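Long-range contact in SAS-6 (Leishmania major, PDB 4CKM), which probably helps build the ninefold hub of the centriolar cartwheel in basal bodies, through this N-terminal head domain of a longer, coiled-coil-containing protein: residues V45-T49 with V58-V63. Residues are numbered along the deposited sequence; the frame is centred on the assembly and turned at random.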
loop_
_atom_site.group_PDB
_atom_site.type_symbol
_atom_site.label_atom_id
_atom_site.label_comp_id
_atom_site.label_asym_id
_atom_site.label_seq_id
_atom_site.Cartn_x
_atom_site.Cartn_y
_atom_site.Cartn_z
ATOM N N VAL A 45 3.074 -20.046 10.287
ATOM C CA VAL A 45 2.282 -19.472 9.204
ATOM C C VAL A 45 2.996 -19.729 7.913
ATOM O O VAL A 45 4.222 -19.811 7.892
ATOM C CB VAL A 45 2.083 -17.947 9.342
ATOM C CG1 VAL A 45 1.089 -17.642 10.421
ATOM C CG2 VAL A 45 3.404 -17.255 9.652
ATOM N N MET A 46 2.224 -19.850 6.840
ATOM C CA MET A 46 2.801 -19.963 5.508
ATOM C C MET A 46 3.203 -18.567 5.029
ATOM O O MET A 46 2.419 -17.617 5.116
ATOM C CB MET A 46 1.788 -20.572 4.533
ATOM C CG MET A 46 1.414 -22.002 4.855
ATOM S SD MET A 46 2.866 -23.037 4.727
ATOM C CE MET A 46 2.229 -24.544 5.451
ATOM N N VAL A 47 4.403 -18.467 4.475
ATOM C CA VAL A 47 4.913 -17.209 3.967
ATOM C C VAL A 47 5.535 -17.432 2.611
ATOM O O VAL A 47 6.313 -18.356 2.429
ATOM C CB VAL A 47 5.951 -16.614 4.947
ATOM C CG1 VAL A 47 6.386 -15.213 4.516
ATOM C CG2 VAL A 47 5.376 -16.564 6.365
ATOM N N SER A 48 5.206 -16.572 1.654
ATOM C CA SER A 48 5.989 -16.498 0.416
ATOM C C SER A 48 7.269 -15.708 0.688
ATOM O O SER A 48 7.217 -14.513 0.974
ATOM C CB SER A 48 5.189 -15.861 -0.729
ATOM O OG SER A 48 6.008 -15.727 -1.882
ATOM N N THR A 49 8.403 -16.397 0.637
ATOM C CA THR A 49 9.718 -15.799 0.856
ATOM C C THR A 49 10.510 -15.685 -0.435
ATOM O O THR A 49 10.484 -16.591 -1.276
ATOM C CB THR A 49 10.582 -16.668 1.781
ATOM O OG1 THR A 49 10.665 -17.991 1.239
ATOM C CG2 THR A 49 9.976 -16.763 3.136
ATOM N N VAL A 58 6.872 -20.749 -1.022
ATOM C CA VAL A 58 5.944 -20.636 0.082
ATOM C C VAL A 58 6.287 -21.719 1.085
ATOM O O VAL A 58 6.385 -22.889 0.737
ATOM C CB VAL A 58 4.491 -20.762 -0.404
ATOM C CG1 VAL A 58 3.543 -20.993 0.752
ATOM C CG2 VAL A 58 4.083 -19.506 -1.177
ATOM N N ARG A 59 6.495 -21.314 2.329
ATOM C CA ARG A 59 7.012 -22.202 3.340
ATOM C C ARG A 59 6.543 -21.820 4.739
ATOM O O ARG A 59 6.197 -20.678 4.991
ATOM C CB ARG A 59 8.529 -22.217 3.260
ATOM C CG ARG A 59 9.202 -21.047 3.933
ATOM C CD ARG A 59 10.520 -20.729 3.277
ATOM N NE ARG A 59 11.588 -20.529 4.237
ATOM C CZ ARG A 59 12.647 -19.740 4.052
ATOM N NH1 ARG A 59 12.791 -18.994 2.960
ATOM N NH2 ARG A 59 13.555 -19.659 5.005
ATOM N N PRO A 60 6.510 -22.784 5.657
ATOM C CA PRO A 60 6.007 -22.467 6.991
ATOM C C PRO A 60 7.066 -21.754 7.819
ATOM O O PRO A 60 8.209 -22.193 7.862
ATOM C CB PRO A 60 5.652 -23.840 7.574
ATOM C CG PRO A 60 6.508 -24.822 6.840
ATOM C CD PRO A 60 6.939 -24.193 5.533
ATOM N N LEU A 61 6.695 -20.633 8.433
ATOM C CA LEU A 61 7.614 -19.904 9.300
ATOM C C LEU A 61 7.024 -19.760 10.679
ATOM O O LEU A 61 5.806 -19.668 10.853
ATOM C CB LEU A 61 7.942 -18.512 8.729
ATOM C CG LEU A 61 8.764 -18.432 7.436
ATOM C CD1 LEU A 61 8.960 -16.986 6.976
ATOM C CD2 LEU A 61 10.120 -19.118 7.588
ATOM N N GLY A 62 7.895 -19.751 11.672
ATOM C CA GLY A 62 7.467 -19.422 13.029
ATOM C C GLY A 62 7.278 -17.909 13.143
ATOM O O GLY A 62 8.103 -17.117 12.673
ATOM N N VAL A 63 6.198 -17.500 13.769
ATOM C CA VAL A 63 6.017 -16.116 14.036
ATOM C C VAL A 63 5.726 -15.936 15.507
ATOM O O VAL A 63 4.986 -16.730 16.105
ATOM C CB VAL A 63 4.908 -15.511 13.164
ATOM C CG1 VAL A 63 3.544 -16.009 13.580
ATOM C CG2 VAL A 63 4.947 -13.999 13.257
#
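Leu61 lays its CD1 methyl against the CB of Val47, 3.6 Å away, on the tightly packed side of this antiparallel hairpin. The side chains meet at about a right angle. With CG anti to the carbonyl carbon (chi1 -68°) and the chain extended beyond it (chi2 178°), Leu61 brings CD1 over the Val47 branch, near CB, CG1 and CG2 together. Thr49 extends this buried face: its CG2 methyl meets the same Leu61 CD1 at 4.0 Å. At the other end, Val45 CG2 reaches Val63 CG1 more loosely, at 4.1 Å.

Two hydrogen-bonded pairs hold the backbones. Val45 and Leu61 exchange both bonds, the straighter running from Leu61 N to Val45 O at 2.7 Å. Val47 and Arg59 do likewise, with Arg59 N 3.0 Å from Val47 O and both donors tilted from the carbonyl planes. Between these pairs, Pro60, which has no N-H, costs no bond to strand 39-50, because it and Met46 form a non-hydrogen-bonded pair.

On the face carrying Met46, Ser48, Val58 and Pro60, the contact is thinner and largely open to solvent. Met46 bends at chi2 (-63°), and its SD comes to 4.1 Å from Pro60 CB, while Val58 CG2 touches Ser48 CB at 3.8 Å.

Arg59, on the same face as Leu61 and Val47, runs across Thr49, whose OG1 lies at the edge of the guanidinium, near its plane, 2.9 Å from Arg59 NH1; NH2 makes a salt bridge to Asp85, and the threonine hydroxyl hydrogen-bonds to Gln57 O. Strand 39-50 continues the sheet through backbone bonds from Ser48 to Leu138 and Phe140, and strand 57-70 through Gly62 to Thr84. Beneath the buried face, Leu61 packs on Leu83 and Phe91, while Val45 and Val63 meet Ala130 and Leu126 of helix 117-130.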